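Local coordinates for protein halocarboxylic acid dehalogenase DehI (Pseudomonas putida, PDB 3BJX) that probably hydrolyses the carbon-halogen bond of haloacids, as a Group I alpha-haloacid dehalogenase built of helices and loops, at residues R42-P48 against K163-M169; D194-H198 against V226-E230; Y232-S236 against A285-S290. All coordinates share one frame; numbering follows the deposited sequence.

Interaction 1: R42-P48 against K163-M169; sequences RLTLRVP and KGHPKGM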
loop_
_atom_site.group_PDB
_atom_site.type_symbol
_atom_site.label_atom_id
_atom_site.label_comp_id
_atom_site.label_asym_id
_atom_site.label_seq_id
_atom_site.Cartn_x
_atom_site.Cartn_y
_atom_site.Cartn_z
ATOM N N ARG A 42 21.199 12.183 2.368
ATOM C CA ARG A 42 22.211 11.334 3.006
ATOM C C ARG A 42 22.991 12.010 4.145
ATOM O O ARG A 42 23.260 11.378 5.147
ATOM C CB ARG A 42 23.183 10.788 1.965
ATOM C CG ARG A 42 22.575 9.869 0.907
ATOM C CD ARG A 42 23.696 9.212 0.066
ATOM N NE ARG A 42 24.380 10.194 -0.773
ATOM C CZ ARG A 42 24.132 10.390 -2.065
ATOM N NH1 ARG A 42 23.243 9.640 -2.705
ATOM N NH2 ARG A 42 24.788 11.327 -2.721
ATOM N N LEU A 43 23.345 13.285 3.996
ATOM C CA LEU A 43 24.104 14.009 5.020
ATOM C C LEU A 43 23.208 14.381 6.176
ATOM O O LEU A 43 23.639 14.395 7.306
ATOM C CB LEU A 43 24.771 15.277 4.440
ATOM C CG LEU A 43 25.938 15.183 3.425
ATOM C CD1 LEU A 43 26.108 16.455 2.566
ATOM C CD2 LEU A 43 27.264 14.827 4.094
ATOM N N THR A 44 21.949 14.671 5.889
ATOM C CA THR A 44 20.982 15.097 6.915
ATOM C C THR A 44 20.499 13.906 7.744
ATOM O O THR A 44 20.389 13.999 8.988
ATOM C CB THR A 44 19.767 15.802 6.270
ATOM O OG1 THR A 44 20.220 16.932 5.522
ATOM C CG2 THR A 44 18.731 16.258 7.325
ATOM N N LEU A 45 20.218 12.791 7.058
ATOM C CA LEU A 45 19.863 11.550 7.748
ATOM C C LEU A 45 21.056 10.700 8.244
ATOM O O LEU A 45 20.842 9.736 8.975
ATOM C CB LEU A 45 18.855 10.725 6.920
ATOM C CG LEU A 45 17.547 11.445 6.542
ATOM C CD1 LEU A 45 16.591 10.536 5.828
ATOM C CD2 LEU A 45 16.852 12.080 7.769
ATOM N N ARG A 46 22.300 11.069 7.879
ATOM C CA ARG A 46 23.526 10.308 8.262
ATOM C C ARG A 46 23.409 8.861 7.785
ATOM O O ARG A 46 23.521 7.909 8.568
ATOM C CB ARG A 46 23.845 10.343 9.783
ATOM C CG ARG A 46 23.586 11.676 10.515
ATOM C CD ARG A 46 23.459 11.472 12.031
ATOM N NE ARG A 46 24.765 11.197 12.608
ATOM C CZ ARG A 46 25.116 10.087 13.269
ATOM N NH1 ARG A 46 24.243 9.102 13.505
ATOM N NH2 ARG A 46 26.364 9.975 13.722
ATOM N N VAL A 47 23.171 8.719 6.482
ATOM C CA VAL A 47 22.990 7.425 5.832
ATOM C C VAL A 47 23.760 7.407 4.508
ATOM O O VAL A 47 23.906 8.447 3.855
ATOM C CB VAL A 47 21.475 7.107 5.574
ATOM C CG1 VAL A 47 20.720 6.864 6.889
ATOM C CG2 VAL A 47 20.799 8.196 4.754
ATOM N N PRO A 48 24.257 6.231 4.102
ATOM C CA PRO A 48 25.033 6.107 2.884
ATOM C C PRO A 48 24.225 5.667 1.639
ATOM O O PRO A 48 24.806 5.188 0.654
ATOM C CB PRO A 48 26.078 5.040 3.265
ATOM C CG PRO A 48 25.487 4.279 4.416
ATOM C CD PRO A 48 24.195 4.942 4.815
ATOM N N LYS A 163 24.821 17.150 10.876
ATOM C CA LYS A 163 24.859 16.565 9.529
ATOM C C LYS A 163 26.228 15.940 9.266
ATOM O O LYS A 163 27.250 16.430 9.777
ATOM C CB LYS A 163 24.647 17.633 8.458
ATOM C CG LYS A 163 23.230 18.131 8.220
ATOM C CD LYS A 163 23.139 18.588 6.762
ATOM C CE LYS A 163 22.152 19.735 6.547
ATOM N NZ LYS A 163 22.122 20.204 5.105
ATOM N N GLY A 164 26.240 14.889 8.439
ATOM C CA GLY A 164 27.464 14.194 8.033
ATOM C C GLY A 164 27.332 12.717 8.327
ATOM O O GLY A 164 26.257 12.265 8.701
ATOM N N HIS A 165 28.413 11.960 8.166
ATOM C CA HIS A 165 28.371 10.522 8.446
ATOM C C HIS A 165 29.287 10.143 9.608
ATOM O O HIS A 165 30.400 10.649 9.692
ATOM C CB HIS A 165 28.712 9.699 7.188
ATOM C CG HIS A 165 27.715 9.856 6.079
ATOM N ND1 HIS A 165 28.047 10.368 4.847
ATOM C CD2 HIS A 165 26.388 9.591 6.030
ATOM C CE1 HIS A 165 26.972 10.403 4.081
ATOM N NE2 HIS A 165 25.950 9.940 4.778
ATOM N N PRO A 166 28.817 9.254 10.508
ATOM C CA PRO A 166 29.632 8.773 11.638
ATOM C C PRO A 166 30.835 7.923 11.205
ATOM O O PRO A 166 30.792 7.288 10.140
ATOM C CB PRO A 166 28.655 7.904 12.424
ATOM C CG PRO A 166 27.620 7.488 11.402
ATOM C CD PRO A 166 27.469 8.653 10.506
ATOM N N LYS A 167 31.866 7.898 12.059
ATOM C CA LYS A 167 33.164 7.252 11.811
ATOM C C LYS A 167 33.124 5.839 11.233
ATOM O O LYS A 167 33.893 5.522 10.321
ATOM C CB LYS A 167 34.007 7.235 13.094
ATOM N N GLY A 168 32.250 4.989 11.763
ATOM C CA GLY A 168 32.193 3.592 11.309
ATOM C C GLY A 168 31.406 3.353 10.023
ATOM O O GLY A 168 30.975 2.229 9.742
HETATM N N MSE A 169 31.222 4.407 9.234
HETATM C CA MSE A 169 30.335 4.345 8.086
HETATM C C MSE A 169 30.902 5.032 6.842
HETATM O O MSE A 169 31.284 6.208 6.870
HETATM C CB MSE A 169 28.982 4.934 8.467
HETATM C CG MSE A 169 27.901 4.705 7.460
HETATM SE SE MSE A 169 26.485 5.983 7.794
HETATM C CE MSE A 169 25.245 4.892 8.847
#
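H165 reaches from its loop to the C-terminal end of helix 32-45 and grips two carbonyls with one nitrogen. Its NE2 donates to V47 O at 2.7 Å, from above the carbonyl plane at a bent N-H...O angle of 136°. With CG anti to its own carbonyl carbon (chi1 -64°), the imidazole brings an edge to the peptide between R46 and V47. A flat ring with an N-H at its rim suits the place: that single N-H reaches V47 O, past the helix end, and adds a weak second bond to R42 O, which already takes V47 N. Beside it, G164 N donates to L43 O at 2.9 Å and an almost straight 166°, and G164's positive phi suits a residue without CB. R46, also at positive phi as the chain leaves the helix, lays one face of its guanidinium on the P166 ring, with NH2 3.4 Å from P166 CB, while NH1 is held by Y127 and F309. K163 runs beside T44 to a salt bridge with D40. M169, a selenomethionine, crosses P48 at about a right angle, SE 3.9 Å from P48 CD. The loop thus lies along the C-terminal end of helix 32-45, and A124 of helix 112-143 packs against both P48 and M169.

Interaction 2: D194-H198 against V226-E230; sequences DLHYH and VARTE. With SO4 (sulfate ion), chain K.
The backbones come nearest at H196 and A227, whose CA atoms are 6.0 Å apart, where a Schellman motif ending helix 183-195 meets a type II beta turn, V226-T229, that leads into helix 230-248. In the first segment Y197 takes positive phi and its N bonds back to D194 O; in the second, R228 adopts positive phi inside the turn. T229 OG1 closes that turn by donating to V226 O at 2.6 Å and, from the N-cap position, weakly caps Y232 N. A227 is small enough to lie against two neighbouring side chains: its CB sits over one face of the H196 ring, a CH-pi contact 4.2 Å from the centroid and 16° off the ring normal, and also touches L195 CD2.

R228 supplies the polar link. Its chain folds at chi2 (-85°) and chi3 (78°), bringing the guanidinium back toward H196, where NH1 donates to H196 O at 2.8 Å with the acceptor nearly in the guanidinium plane. On the way, R228 CG meets the edge of the Y197 ring, 3.8 Å from CD2. An arginine suits the place because it can serve several acceptors at once: NE also pairs with D233 and NH1 with D286. Shortened to an alanine, the side chain would probably leave the H196 carbonyl without this donor, take one partner from each of D233 and D286, and open a gap beside Y197.

The second subunit covers part of this corner, with R244 of that subunit making a cation-pi contact to Y197 and R146 of that subunit bonding H198 O. The phenol end of Y197 meets a sulfate, probably from the crystallisation liquor, and OH donates to its O1 at 2.8 Å.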
loop_
_atom_site.group_PDB
_atom_site.type_symbol
_atom_site.label_atom_id
_atom_site.label_comp_id
_atom_site.label_asym_id
_atom_site.label_seq_id
_atom_site.Cartn_x
_atom_site.Cartn_y
_atom_site.Cartn_z
ATOM N N ASP A 194 9.366 -10.954 -3.892
ATOM C CA ASP A 194 8.161 -11.783 -3.867
ATOM C C ASP A 194 7.893 -12.401 -2.485
ATOM O O ASP A 194 6.749 -12.426 -2.036
ATOM C CB ASP A 194 8.185 -12.859 -4.960
ATOM C CG ASP A 194 8.008 -12.287 -6.366
ATOM O OD1 ASP A 194 7.559 -11.120 -6.521
ATOM O OD2 ASP A 194 8.324 -13.018 -7.337
ATOM N N LEU A 195 8.934 -12.867 -1.801
ATOM C CA LEU A 195 8.780 -13.399 -0.432
ATOM C C LEU A 195 7.996 -12.469 0.520
ATOM O O LEU A 195 7.214 -12.932 1.337
ATOM C CB LEU A 195 10.137 -13.733 0.183
ATOM C CG LEU A 195 10.133 -14.738 1.351
ATOM C CD1 LEU A 195 10.248 -16.164 0.836
ATOM C CD2 LEU A 195 11.266 -14.436 2.320
ATOM N N HIS A 196 8.222 -11.165 0.394
ATOM C CA HIS A 196 7.600 -10.157 1.243
ATOM C C HIS A 196 6.314 -9.619 0.601
ATOM O O HIS A 196 5.657 -8.728 1.147
ATOM C CB HIS A 196 8.580 -8.999 1.428
ATOM C CG HIS A 196 9.774 -9.335 2.269
ATOM N ND1 HIS A 196 10.850 -10.050 1.789
ATOM C CD2 HIS A 196 10.082 -9.008 3.548
ATOM C CE1 HIS A 196 11.753 -10.180 2.745
ATOM N NE2 HIS A 196 11.315 -9.551 3.820
ATOM N N TYR A 197 5.974 -10.177 -0.565
ATOM C CA TYR A 197 4.953 -9.631 -1.470
ATOM C C TYR A 197 5.171 -8.154 -1.729
ATOM O O TYR A 197 4.264 -7.325 -1.534
ATOM C CB TYR A 197 3.523 -9.976 -0.998
ATOM C CG TYR A 197 3.289 -11.466 -1.045
ATOM C CD1 TYR A 197 3.003 -12.102 -2.248
ATOM C CD2 TYR A 197 3.405 -12.247 0.106
ATOM C CE1 TYR A 197 2.826 -13.470 -2.316
ATOM C CE2 TYR A 197 3.214 -13.628 0.056
ATOM C CZ TYR A 197 2.928 -14.233 -1.164
ATOM O OH TYR A 197 2.739 -15.603 -1.223
ATOM N N HIS A 198 6.387 -7.844 -2.165
ATOM C CA HIS A 198 6.823 -6.479 -2.466
ATOM C C HIS A 198 6.895 -6.252 -3.984
ATOM O O HIS A 198 6.985 -7.201 -4.753
ATOM C CB HIS A 198 8.221 -6.255 -1.888
ATOM C CG HIS A 198 8.248 -5.961 -0.415
ATOM N ND1 HIS A 198 9.409 -6.020 0.330
ATOM C CD2 HIS A 198 7.267 -5.606 0.449
ATOM C CE1 HIS A 198 9.139 -5.691 1.584
ATOM N NE2 HIS A 198 7.848 -5.427 1.680
ATOM N N VAL A 226 9.870 -16.427 8.517
ATOM C CA VAL A 226 9.338 -15.314 9.310
ATOM C C VAL A 226 8.533 -14.288 8.534
ATOM O O VAL A 226 7.512 -13.810 9.036
ATOM C CB VAL A 226 10.419 -14.581 10.155
ATOM C CG1 VAL A 226 10.953 -15.492 11.210
ATOM C CG2 VAL A 226 11.549 -14.051 9.279
ATOM N N ALA A 227 9.002 -13.931 7.339
ATOM C CA ALA A 227 8.349 -12.927 6.520
ATOM C C ALA A 227 6.897 -13.295 6.231
ATOM O O ALA A 227 6.582 -14.463 6.005
ATOM C CB ALA A 227 9.117 -12.725 5.224
ATOM N N ARG A 228 6.021 -12.290 6.239
ATOM C CA ARG A 228 4.580 -12.455 5.996
ATOM C C ARG A 228 3.814 -13.453 6.896
ATOM O O ARG A 228 2.698 -13.856 6.566
ATOM C CB ARG A 228 4.304 -12.705 4.504
ATOM C CG ARG A 228 4.794 -11.560 3.615
ATOM C CD ARG A 228 3.772 -10.429 3.493
ATOM N NE ARG A 228 3.683 -9.507 4.624
ATOM C CZ ARG A 228 4.282 -8.312 4.697
ATOM N NH1 ARG A 228 5.096 -7.879 3.737
ATOM N NH2 ARG A 228 4.084 -7.548 5.755
ATOM N N THR A 229 4.406 -13.821 8.036
ATOM C CA THR A 229 3.701 -14.580 9.056
ATOM C C THR A 229 2.804 -13.610 9.829
ATOM O O THR A 229 2.990 -12.395 9.730
ATOM C CB THR A 229 4.669 -15.313 10.018
ATOM O OG1 THR A 229 5.532 -14.369 10.673
ATOM C CG2 THR A 229 5.502 -16.383 9.267
ATOM N N GLU A 230 1.822 -14.138 10.560
ATOM C CA GLU A 230 0.916 -13.341 11.390
ATOM C C GLU A 230 1.664 -12.368 12.291
ATOM O O GLU A 230 1.368 -11.168 12.304
ATOM C CB GLU A 230 0.089 -14.263 12.288
ATOM C CG GLU A 230 -1.380 -14.363 11.974
ATOM C CD GLU A 230 -2.102 -15.290 12.961
ATOM O OE1 GLU A 230 -1.554 -15.533 14.072
ATOM O OE2 GLU A 230 -3.214 -15.779 12.618
HETATM S S SO4 K . 0.439 -17.113 -2.711
HETATM O O1 SO4 K . 1.769 -17.730 -2.714
HETATM O O2 SO4 K . -0.131 -17.127 -1.364
HETATM O O3 SO4 K . 0.563 -15.731 -3.161
HETATM O O4 SO4 K . -0.450 -17.840 -3.613
#

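Interaction 3: Y232-S236 against A285-S290; sequences YDAKS and ADITIS
Y232 reaches from helix 230-248 across to I289, D286 and S290 of helix 267-299; the axes of the two short segments approach to 9.5 Å, their directions 119° apart. This is steeply crossed helix-helix packing in an all-helical fold, joined by buried polar side chains as well as apolar ones. The tyrosine leaves CB with CG anti to the backbone N (chi1 -178°), which carries the ring out toward the other helix. Along one side of the ring, CD1 and then CE1 pass I289 CG2, CE1 at 3.6 Å; on the other, CE2 approaches D286 OD1 more distantly. CZ comes within van der Waals range of S290 OG and D286 O, and the hydroxyl ends facing both. OH and S290 OG share a hydrogen bond of 2.8 Å in which either may be the donor, with OG near the ring plane. D286 O lies 2.7 Å from the same OH, but that bond is weak and its proton is not settled. Tyrosine suits the position because its ring can lie against isoleucine while its far end delivers a hydroxyl to polar atoms on a buried part of helix 267-299.

A turn further on, S236 faces A285 and D286. Its OG, small enough to fit where the backbones are closest, donates to D286 OD1 at 2.7 Å, meeting that oxygen nearly along its C-O bond. I289 CD1 fills the space alongside, 3.5 Å from K235 CG, whose amine leads away to E238 and the backbone of R90. A branched aliphatic chain thus serves tyrosine with one methyl and lysine with the other.

The polar groups are chained rather than isolated: S290 OG is also bonded to H196, and D286 OD2 to H198. With S236 on OD1, both oxygens of a buried carboxylate are satisfied.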
loop_
_atom_site.group_PDB
_atom_site.type_symbol
_atom_site.label_atom_id
_atom_site.label_comp_id
_atom_site.label_asym_id
_atom_site.label_seq_id
_atom_site.Cartn_x
_atom_site.Cartn_y
_atom_site.Cartn_z
ATOM N N TYR A 232 4.738 -11.360 12.080
ATOM C CA TYR A 232 5.474 -10.407 11.228
ATOM C C TYR A 232 4.565 -9.284 10.693
ATOM O O TYR A 232 4.930 -8.099 10.720
ATOM C CB TYR A 232 6.150 -11.159 10.081
ATOM C CG TYR A 232 6.980 -10.303 9.148
ATOM C CD1 TYR A 232 8.365 -10.217 9.299
ATOM C CD2 TYR A 232 6.380 -9.601 8.086
ATOM C CE1 TYR A 232 9.111 -9.461 8.449
ATOM C CE2 TYR A 232 7.114 -8.848 7.239
ATOM C CZ TYR A 232 8.480 -8.760 7.424
ATOM O OH TYR A 232 9.232 -7.977 6.567
ATOM N N ASP A 233 3.391 -9.667 10.207
ATOM C CA ASP A 233 2.419 -8.707 9.715
ATOM C C ASP A 233 1.982 -7.792 10.856
ATOM O O ASP A 233 1.910 -6.573 10.686
ATOM C CB ASP A 233 1.210 -9.424 9.086
ATOM C CG ASP A 233 1.489 -9.972 7.676
ATOM O OD1 ASP A 233 2.552 -9.686 7.077
ATOM O OD2 ASP A 233 0.630 -10.720 7.161
ATOM N N ALA A 234 1.731 -8.383 12.027
ATOM C CA ALA A 234 1.337 -7.621 13.215
ATOM C C ALA A 234 2.383 -6.597 13.651
ATOM O O ALA A 234 2.046 -5.487 14.069
ATOM C CB ALA A 234 0.996 -8.566 14.363
ATOM N N LYS A 235 3.647 -6.978 13.562
ATOM C CA LYS A 235 4.754 -6.103 13.905
ATOM C C LYS A 235 4.899 -4.941 12.913
ATOM O O LYS A 235 5.178 -3.820 13.333
ATOM C CB LYS A 235 6.063 -6.913 13.976
ATOM C CG LYS A 235 7.299 -6.104 14.329
ATOM C CD LYS A 235 7.154 -5.441 15.657
ATOM C CE LYS A 235 7.271 -6.415 16.835
ATOM N NZ LYS A 235 7.062 -5.679 18.136
ATOM N N SER A 236 4.730 -5.228 11.615
ATOM C CA SER A 236 4.680 -4.207 10.576
ATOM C C SER A 236 3.538 -3.185 10.785
ATOM O O SER A 236 3.775 -1.974 10.749
ATOM C CB SER A 236 4.604 -4.867 9.193
ATOM O OG SER A 236 4.637 -3.884 8.171
ATOM N N ALA A 285 8.564 -0.291 6.741
ATOM C CA ALA A 285 8.236 -1.085 7.949
ATOM C C ALA A 285 8.672 -2.547 7.774
ATOM O O ALA A 285 9.409 -3.070 8.616
ATOM C CB ALA A 285 6.765 -0.995 8.323
ATOM N N ASP A 286 8.254 -3.198 6.684
ATOM C CA ASP A 286 8.587 -4.616 6.469
ATOM C C ASP A 286 10.088 -4.808 6.451
ATOM O O ASP A 286 10.599 -5.754 7.075
ATOM C CB ASP A 286 8.054 -5.142 5.131
ATOM C CG ASP A 286 6.537 -5.155 5.045
ATOM O OD1 ASP A 286 5.835 -5.071 6.069
ATOM O OD2 ASP A 286 6.042 -5.261 3.914
ATOM N N ILE A 287 10.782 -3.942 5.696
ATOM C CA ILE A 287 12.225 -4.063 5.525
ATOM C C ILE A 287 12.938 -3.742 6.822
ATOM O O ILE A 287 13.903 -4.430 7.171
ATOM C CB ILE A 287 12.808 -3.218 4.336
ATOM C CG1 ILE A 287 12.183 -3.615 2.984
ATOM C CG2 ILE A 287 14.317 -3.388 4.254
ATOM C CD1 ILE A 287 12.405 -5.070 2.556
ATOM N N THR A 288 12.470 -2.717 7.537
ATOM C CA THR A 288 13.001 -2.412 8.861
ATOM C C THR A 288 13.022 -3.682 9.739
ATOM O O THR A 288 14.034 -3.991 10.387
ATOM C CB THR A 288 12.247 -1.230 9.596
ATOM O OG1 THR A 288 12.453 0.011 8.906
ATOM C CG2 THR A 288 12.803 -1.054 11.013
ATOM N N ILE A 289 11.916 -4.420 9.749
ATOM C CA ILE A 289 11.832 -5.672 10.510
ATOM C C ILE A 289 12.743 -6.793 10.003
ATOM O O ILE A 289 13.373 -7.482 10.808
ATOM C CB ILE A 289 10.359 -6.207 10.567
ATOM C CG1 ILE A 289 9.451 -5.213 11.296
ATOM C CG2 ILE A 289 10.292 -7.566 11.236
ATOM C CD1 ILE A 289 7.985 -5.401 10.937
ATOM N N SER A 290 12.767 -7.017 8.682
ATOM C CA SER A 290 13.456 -8.173 8.104
ATOM C C SER A 290 14.964 -8.131 8.383
ATOM O O SER A 290 15.597 -9.169 8.670
ATOM C CB SER A 290 13.235 -8.221 6.583
ATOM O OG SER A 290 11.908 -8.577 6.231
#

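Interactions 2 and 3 form one neighbourhood, their centres about 9 Å apart, and they touch through a salt bridge and a probable hydrogen bond. The turn of interaction 2 leads directly into helix 230-248, which interaction 3 joins to helix 267-299. Interaction 1 lies on the opposite side of the chain's centre, about 24 Å from interaction 3 between centres, and shares no helix with either. Interaction 3 is buried, with side-chain hydroxyls and a carboxylate between helices; the partly buried interactions 1 and 2 instead use side-chain nitrogens to bind carbonyls where a helix ends, histidine in the first and arginine in the second.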